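Local coordinates for protein aminotransferase, class IV (PDB 4TVI) that probably transfers the amino group between leucine, isoleucine or valine and 2-oxoglutarate, using pyridoxal 5'-phosphate as cofactor, at residues A304-W307 with E308-A312; R243-V246 with I247-L250; S55-W59 with L60-V64. All coordinates share one frame; numbering follows the deposited sequence.

Contact 1. Residues A304-W307 with E308-A312; sequences ALYW and EWAHA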
loop_
_atom_site.group_PDB
_atom_site.type_symbol
_atom_site.label_atom_id
_atom_site.label_comp_id
_atom_site.label_asym_id
_atom_site.label_seq_id
_atom_site.Cartn_x
_atom_site.Cartn_y
_atom_site.Cartn_z
ATOM N N ALA A 304 -27.014 1.047 -21.613
ATOM C CA ALA A 304 -27.366 0.771 -23.005
ATOM C C ALA A 304 -26.463 1.556 -23.948
ATOM O O ALA A 304 -25.973 1.023 -24.945
ATOM C CB ALA A 304 -28.831 1.106 -23.265
ATOM N N LEU A 305 -26.241 2.824 -23.614
ATOM C CA LEU A 305 -25.394 3.699 -24.415
ATOM C C LEU A 305 -23.959 3.199 -24.457
ATOM O O LEU A 305 -23.295 3.288 -25.488
ATOM C CB LEU A 305 -25.428 5.124 -23.862
ATOM C CG LEU A 305 -26.733 5.894 -24.062
ATOM C CD1 LEU A 305 -26.718 7.196 -23.262
ATOM C CD2 LEU A 305 -26.960 6.159 -25.543
ATOM N N TYR A 306 -23.481 2.669 -23.335
ATOM C CA TYR A 306 -22.123 2.154 -23.285
ATOM C C TYR A 306 -21.984 0.962 -24.226
ATOM O O TYR A 306 -21.029 0.880 -24.997
ATOM C CB TYR A 306 -21.726 1.752 -21.864
ATOM C CG TYR A 306 -20.260 1.402 -21.763
ATOM C CD1 TYR A 306 -19.812 0.119 -22.054
ATOM C CD2 TYR A 306 -19.319 2.365 -21.416
ATOM C CE1 TYR A 306 -18.470 -0.204 -21.984
ATOM C CE2 TYR A 306 -17.969 2.051 -21.343
ATOM C CZ TYR A 306 -17.553 0.761 -21.630
ATOM O OH TYR A 306 -16.216 0.433 -21.566
ATOM N N TRP A 307 -22.938 0.039 -24.153
ATOM C CA TRP A 307 -22.912 -1.164 -24.984
ATOM C C TRP A 307 -23.011 -0.836 -26.473
ATOM O O TRP A 307 -22.360 -1.487 -27.290
ATOM C CB TRP A 307 -24.039 -2.112 -24.575
ATOM C CG TRP A 307 -23.562 -3.292 -23.793
ATOM C CD1 TRP A 307 -23.528 -4.595 -24.203
ATOM C CD2 TRP A 307 -23.028 -3.276 -22.466
ATOM N NE1 TRP A 307 -23.019 -5.391 -23.209
ATOM C CE2 TRP A 307 -22.701 -4.605 -22.130
ATOM C CE3 TRP A 307 -22.801 -2.268 -21.523
ATOM C CZ2 TRP A 307 -22.158 -4.953 -20.894
ATOM C CZ3 TRP A 307 -22.257 -2.615 -20.295
ATOM C CH2 TRP A 307 -21.943 -3.946 -19.992
ATOM N N GLU A 308 -23.805 0.179 -26.825
ATOM C CA GLU A 308 -23.913 0.593 -28.222
ATOM C C GLU A 308 -22.571 1.051 -28.747
ATOM O O GLU A 308 -22.117 0.599 -29.797
ATOM C CB GLU A 308 -24.910 1.735 -28.424
ATOM C CG GLU A 308 -24.784 2.334 -29.838
ATOM C CD GLU A 308 -25.572 3.616 -30.039
ATOM O OE1 GLU A 308 -25.695 4.402 -29.074
ATOM O OE2 GLU A 308 -26.059 3.851 -31.167
ATOM N N TRP A 309 -21.945 1.962 -28.009
ATOM C CA TRP A 309 -20.650 2.490 -28.406
ATOM C C TRP A 309 -19.591 1.395 -28.454
ATOM O O TRP A 309 -18.765 1.358 -29.367
ATOM C CB TRP A 309 -20.208 3.605 -27.455
ATOM C CG TRP A 309 -18.765 3.928 -27.604
ATOM C CD1 TRP A 309 -18.193 4.712 -28.566
ATOM C CD2 TRP A 309 -17.696 3.470 -26.772
ATOM N NE1 TRP A 309 -16.835 4.766 -28.385
ATOM C CE2 TRP A 309 -16.503 4.016 -27.287
ATOM C CE3 TRP A 309 -17.630 2.649 -25.640
ATOM C CZ2 TRP A 309 -15.259 3.767 -26.708
ATOM C CZ3 TRP A 309 -16.397 2.405 -25.069
ATOM C CH2 TRP A 309 -15.227 2.958 -25.606
ATOM N N ALA A 310 -19.621 0.502 -27.472
ATOM C CA ALA A 310 -18.630 -0.565 -27.399
ATOM C C ALA A 310 -18.702 -1.464 -28.628
ATOM O O ALA A 310 -17.676 -1.948 -29.101
ATOM C CB ALA A 310 -18.822 -1.384 -26.135
ATOM N N HIS A 311 -19.912 -1.674 -29.142
ATOM C CA HIS A 311 -20.110 -2.535 -30.305
ATOM C C HIS A 311 -20.195 -1.753 -31.612
ATOM O O HIS A 311 -20.426 -2.337 -32.674
ATOM C CB HIS A 311 -21.381 -3.375 -30.137
ATOM C CG HIS A 311 -21.231 -4.522 -29.189
ATOM N ND1 HIS A 311 -20.517 -5.660 -29.501
ATOM C CD2 HIS A 311 -21.705 -4.708 -27.934
ATOM C CE1 HIS A 311 -20.562 -6.499 -28.480
ATOM N NE2 HIS A 311 -21.274 -5.942 -27.516
ATOM N N ALA A 312 -20.014 -0.439 -31.547
ATOM C CA ALA A 312 -20.088 0.375 -32.758
ATOM C C ALA A 312 -18.850 0.165 -33.618
ATOM O O ALA A 312 -17.823 -0.326 -33.144
ATOM C CB ALA A 312 -20.255 1.847 -32.410
ATOM O OXT ALA A 312 -18.850 0.476 -34.807
HETATM O O HOH W 1 -23.735 4.995 -27.548
#
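The carbonyl oxygen of L305 is gripped twice, by the backbone N of W309 at 3.2 Å and by a water at 2.7 Å from that O. The first bond is nearly straight, 171° at the hydrogen, and belongs to the i to i+4 pattern of the C-terminal helix 297-310. The water gives its other hydrogen to the E308 carboxylate, 2.6 Å from OE1, and so bridges the backbone to a side chain three residues further on. E308 can reach it because its CG lies anti to its backbone N (chi1 168°) and the chain stays extended beyond.

On another side of the helix Y306 and W309 form a T-shaped pair. The edge of the six-membered ring of the W309 indole points at one face of the Y306 ring, the planes 68° apart, with CZ3 of W309 4.0 Å from CZ of Y306. The methyl of A310, one residue after W309, approaches the same ring obliquely. These two aromatic rings pack on R245 of helix 241-252 and on P76, joining the last helix to the body of its domain.

A310 N binds Y306 O at 2.9 Å. W307 and H311 lie side by side and point the same way, their rings oblique to each other, and both direct an N-H group to one carboxylate: W307 NE1 to OE2 and H311 NE2 to OE1 of E72. This shared acceptor would fix the rotation of both rings near the chain terminus. H311 N bonds to W307 O at 3.1 Å, and the same oxygen lies at the edge of the imidazole, 3.3 Å from H311 CD2.

Contact 2. Residues R243-V246 with I247-L250; sequences RQRV and IKLL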
loop_
_atom_site.group_PDB
_atom_site.type_symbol
_atom_site.label_atom_id
_atom_site.label_comp_id
_atom_site.label_asym_id
_atom_site.label_seq_id
_atom_site.Cartn_x
_atom_site.Cartn_y
_atom_site.Cartn_z
ATOM N N ARG A 243 -15.957 5.884 -16.237
ATOM C CA ARG A 243 -16.667 7.091 -15.811
ATOM C C ARG A 243 -16.695 8.151 -16.908
ATOM O O ARG A 243 -17.759 8.665 -17.256
ATOM C CB ARG A 243 -16.010 7.668 -14.550
ATOM C CG ARG A 243 -16.488 9.068 -14.159
ATOM C CD ARG A 243 -15.535 9.691 -13.148
ATOM N NE ARG A 243 -16.000 10.997 -12.701
ATOM C CZ ARG A 243 -15.791 12.129 -13.360
ATOM N NH1 ARG A 243 -15.105 12.122 -14.501
ATOM N NH2 ARG A 243 -16.271 13.267 -12.878
ATOM N N GLN A 244 -15.525 8.457 -17.461
ATOM C CA GLN A 244 -15.406 9.455 -18.519
ATOM C C GLN A 244 -16.179 9.038 -19.767
ATOM O O GLN A 244 -16.793 9.871 -20.429
ATOM C CB GLN A 244 -13.937 9.684 -18.878
ATOM C CG GLN A 244 -13.087 10.240 -17.742
ATOM C CD GLN A 244 -11.607 10.221 -18.073
ATOM O OE1 GLN A 244 -11.203 10.522 -19.197
ATOM N NE2 GLN A 244 -10.790 9.845 -17.097
ATOM N N ARG A 245 -16.138 7.747 -20.087
ATOM C CA ARG A 245 -16.826 7.240 -21.266
ATOM C C ARG A 245 -18.335 7.395 -21.113
ATOM O O ARG A 245 -19.015 7.826 -22.044
ATOM C CB ARG A 245 -16.467 5.772 -21.520
ATOM C CG ARG A 245 -17.112 5.196 -22.787
ATOM C CD ARG A 245 -16.675 5.978 -24.027
ATOM N NE ARG A 245 -15.230 5.909 -24.215
ATOM C CZ ARG A 245 -14.553 6.580 -25.143
ATOM N NH1 ARG A 245 -15.190 7.387 -25.985
ATOM N NH2 ARG A 245 -13.236 6.439 -25.228
ATOM N N VAL A 246 -18.848 7.044 -19.935
ATOM C CA VAL A 246 -20.278 7.137 -19.644
ATOM C C VAL A 246 -20.767 8.595 -19.650
ATOM O O VAL A 246 -21.841 8.906 -20.185
ATOM C CB VAL A 246 -20.607 6.475 -18.285
ATOM C CG1 VAL A 246 -22.015 6.843 -17.810
ATOM C CG2 VAL A 246 -20.439 4.961 -18.375
ATOM N N ILE A 247 -19.963 9.490 -19.083
ATOM C CA ILE A 247 -20.286 10.915 -19.101
ATOM C C ILE A 247 -20.374 11.412 -20.539
ATOM O O ILE A 247 -21.316 12.106 -20.913
ATOM C CB ILE A 247 -19.237 11.748 -18.335
ATOM C CG1 ILE A 247 -19.311 11.462 -16.833
ATOM C CG2 ILE A 247 -19.435 13.224 -18.597
ATOM C CD1 ILE A 247 -18.185 12.115 -16.043
ATOM N N LYS A 248 -19.384 11.037 -21.341
ATOM C CA LYS A 248 -19.319 11.442 -22.739
ATOM C C LYS A 248 -20.536 10.941 -23.515
ATOM O O LYS A 248 -21.156 11.695 -24.262
ATOM C CB LYS A 248 -18.022 10.926 -23.373
ATOM C CG LYS A 248 -17.825 11.285 -24.840
ATOM C CD LYS A 248 -16.456 10.821 -25.329
ATOM C CE LYS A 248 -16.380 10.794 -26.852
ATOM N NZ LYS A 248 -16.587 12.129 -27.466
ATOM N N LEU A 249 -20.891 9.676 -23.316
ATOM C CA LEU A 249 -22.016 9.084 -24.030
ATOM C C LEU A 249 -23.356 9.662 -23.576
ATOM O O LEU A 249 -24.237 9.904 -24.398
ATOM C CB LEU A 249 -22.013 7.566 -23.859
ATOM C CG LEU A 249 -20.871 6.857 -24.587
ATOM C CD1 LEU A 249 -20.828 5.383 -24.221
ATOM C CD2 LEU A 249 -21.016 7.040 -26.091
ATOM N N LEU A 250 -23.508 9.878 -22.271
ATOM C CA LEU A 250 -24.736 10.462 -21.745
ATOM C C LEU A 250 -24.960 11.863 -22.301
ATOM O O LEU A 250 -26.066 12.192 -22.740
ATOM C CB LEU A 250 -24.705 10.506 -20.223
ATOM C CG LEU A 250 -25.063 9.196 -19.527
ATOM C CD1 LEU A 250 -24.724 9.260 -18.044
ATOM C CD2 LEU A 250 -26.544 8.917 -19.730
#
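R243 and I247 meet one helical turn apart, the CD1 methyl of I247 lying over a face of the R243 guanidinium, 3.4 Å from NH1. The methyl sits off centre, toward the rim of the flat group. R243 is extended from CG to NE, then turns at chi4 (-83°), which sets the guanidinium across the line of its own chain and presents a face to I247. The isoleucine answers with CG1 anti to its carbonyl carbon (chi1 -69°), a setting that brings CG1 back to 3.2 Å from R243 O. The buried charge is met from beyond the helix: R243 NH2 forms a salt bridge with E259 and a hydrogen bond with P231 O.

R245 takes another shape. It bends at both chi2 and chi3, near 60° each, and its folded methylenes pass L249, with CG 4.0 Å from L249 CD1. The tip then runs beside K248, where NH1 lies 3.7 Å from K248 CE. The two like charges are kept apart, each with its own acid: R245 NH2 pairs with D77 and K248 NZ with E252. K248 is extended until its last torsion turns the ammonium aside.

V246 and L250 lie alongside each other, CG1 of V246 touching CD1 of L250 at 3.6 Å. Beneath these side chains the backbone is regular alpha helix, with L250 N bonded to V246 O at 2.8 Å.

Helix 241-252 is the crossover of a beta-alpha-beta unit between parallel strands 227-231 and 257-260. I247 and L250 pack on V257 of the second strand and R243 and I247 on F221 of strand 219-224, while R245, L249 and L250 carry helix 297-310.

Contact 3. Residues S55-W59 with L60-V64; sequences SQATW and LGSLV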
loop_
_atom_site.group_PDB
_atom_site.type_symbol
_atom_site.label_atom_id
_atom_site.label_comp_id
_atom_site.label_asym_id
_atom_site.label_seq_id
_atom_site.Cartn_x
_atom_site.Cartn_y
_atom_site.Cartn_z
ATOM N N SER A 55 11.683 -9.273 -3.038
ATOM C CA SER A 55 11.383 -8.218 -4.001
ATOM C C SER A 55 10.983 -6.963 -3.241
ATOM O O SER A 55 10.249 -7.047 -2.262
ATOM C CB SER A 55 10.262 -8.631 -4.966
ATOM O OG SER A 55 10.648 -9.729 -5.772
ATOM N N GLN A 56 11.478 -5.808 -3.678
ATOM C CA GLN A 56 11.150 -4.540 -3.038
ATOM C C GLN A 56 9.637 -4.352 -2.988
ATOM O O GLN A 56 9.085 -3.948 -1.969
ATOM C CB GLN A 56 11.810 -3.372 -3.783
ATOM C CG GLN A 56 11.703 -2.011 -3.085
ATOM C CD GLN A 56 10.434 -1.247 -3.437
ATOM O OE1 GLN A 56 9.637 -1.683 -4.265
ATOM N NE2 GLN A 56 10.249 -0.095 -2.807
ATOM N N ALA A 57 8.969 -4.662 -4.096
ATOM C CA ALA A 57 7.530 -4.453 -4.198
ATOM C C ALA A 57 6.757 -5.303 -3.199
ATOM O O ALA A 57 5.686 -4.917 -2.732
ATOM C CB ALA A 57 7.057 -4.749 -5.605
ATOM N N THR A 58 7.307 -6.460 -2.863
ATOM C CA THR A 58 6.593 -7.408 -2.027
ATOM C C THR A 58 6.316 -6.852 -0.625
ATOM O O THR A 58 5.191 -6.944 -0.124
ATOM C CB THR A 58 7.370 -8.730 -1.930
ATOM O OG1 THR A 58 7.481 -9.307 -3.241
ATOM C CG2 THR A 58 6.661 -9.709 -1.008
ATOM N N TRP A 59 7.318 -6.252 0.009
ATOM C CA TRP A 59 7.111 -5.773 1.373
ATOM C C TRP A 59 7.220 -4.255 1.521
ATOM O O TRP A 59 7.115 -3.741 2.631
ATOM C CB TRP A 59 8.084 -6.463 2.334
ATOM C CG TRP A 59 9.538 -6.271 2.017
ATOM C CD1 TRP A 59 10.221 -6.771 0.941
ATOM C CD2 TRP A 59 10.501 -5.574 2.814
ATOM N NE1 TRP A 59 11.542 -6.402 1.008
ATOM C CE2 TRP A 59 11.741 -5.672 2.152
ATOM C CE3 TRP A 59 10.435 -4.875 4.025
ATOM C CZ2 TRP A 59 12.904 -5.094 2.658
ATOM C CZ3 TRP A 59 11.589 -4.300 4.524
ATOM C CH2 TRP A 59 12.807 -4.413 3.842
ATOM N N LEU A 60 7.399 -3.539 0.412
ATOM C CA LEU A 60 7.490 -2.080 0.471
ATOM C C LEU A 60 6.498 -1.397 -0.491
ATOM O O LEU A 60 6.440 -0.171 -0.571
ATOM C CB LEU A 60 8.933 -1.634 0.201
ATOM C CG LEU A 60 9.922 -2.069 1.298
ATOM C CD1 LEU A 60 11.376 -1.829 0.902
ATOM C CD2 LEU A 60 9.616 -1.397 2.652
ATOM N N GLY A 61 5.723 -2.209 -1.209
ATOM C CA GLY A 61 4.473 -1.780 -1.821
ATOM C C GLY A 61 4.413 -0.991 -3.120
ATOM O O GLY A 61 3.461 -0.250 -3.338
ATOM N N SER A 62 5.379 -1.168 -4.010
ATOM C CA SER A 62 5.459 -0.296 -5.182
ATOM C C SER A 62 4.619 -0.727 -6.398
ATOM O O SER A 62 4.642 -0.051 -7.424
ATOM C CB SER A 62 6.921 -0.155 -5.613
ATOM O OG SER A 62 7.471 -1.416 -5.966
ATOM N N LEU A 63 3.851 -1.808 -6.287
ATOM C CA LEU A 63 3.135 -2.330 -7.459
ATOM C C LEU A 63 1.935 -1.471 -7.868
ATOM O O LEU A 63 1.122 -1.062 -7.032
ATOM C CB LEU A 63 2.667 -3.770 -7.220
ATOM C CG LEU A 63 2.072 -4.510 -8.437
ATOM C CD1 LEU A 63 2.444 -6.004 -8.429
ATOM C CD2 LEU A 63 0.556 -4.356 -8.511
ATOM N N VAL A 64 1.839 -1.204 -9.166
ATOM C CA VAL A 64 0.671 -0.547 -9.738
ATOM C C VAL A 64 -0.028 -1.507 -10.685
ATOM O O VAL A 64 0.576 -2.477 -11.152
ATOM C CB VAL A 64 1.042 0.729 -10.502
ATOM C CG1 VAL A 64 1.690 1.722 -9.565
ATOM C CG2 VAL A 64 1.971 0.400 -11.654
HETATM O O HOH W 2 3.547 -3.739 -4.033
#
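Q56 reaches past L60 to S62, linking the first turn of the short helix 56-60 to the loop that follows it. Its CB leads to a CG placed anti to the backbone N (chi1 -172°), 4.0 Å from CD1 of L60. The chain bends at chi2, the two side chains crossing at about a right angle, and NE2 comes to 3.6 Å from L60 CB. At the tip OE1 accepts the S62 hydroxyl, 2.8 Å from OG, with the donor in the carbonyl plane. The far ends of this link are held too: Q56 NE2 donates to V136 O, and S62 OG takes a bond from A128 N at the end of strand 120-128. The amide is thereby fixed through both its oxygen and its nitrogen.

L60 also lies along its neighbour W59, in a CH-pi contact with CG 4.0 Å from the centroid of the six-membered ring, over its face. Its two methyls spread across the same ring system, CD2 being 3.8 Å from W59 CE3. The indole belongs to the dimer interface as well: R123 of the second subunit makes a cation-pi contact with it, and F65 of that subunit meets it edge-to-face.

The helix ends at L60, and G61 turns to positive phi. The L60 N bond to Q56 O is weak, and G61 N approaches A57 O from well above the carbonyl plane, at 3.1 Å. L63 makes a backbone hydrogen bond with A182, two residues after K180, which carries the cofactor; strand 64-70 starts at the next residue, V64. A water joins helix and loop, donating to A57 O at 2.8 Å and accepting from L63 N at 3.0 Å.

How the contacts relate
From the N terminus, contact 3 comes first, closing the short turn from helix 56-60 into strand 64-70, which is outermost in the five-stranded antiparallel sheet within this chain, and lying against the second subunit. Contact 2 follows within helix 241-252, the crossover of a beta-alpha-beta unit in the mixed sheet, and contact 1 occupies the end of helix 297-310. All three are local and run in series, with none nested or crossed. Contacts 1 and 2 touch, Y306 CE2 being 3.6 Å from R245 CG, and pack the two helices together. Contact 3 lies across the chain's centre, its centre about 33 Å from that of contact 2.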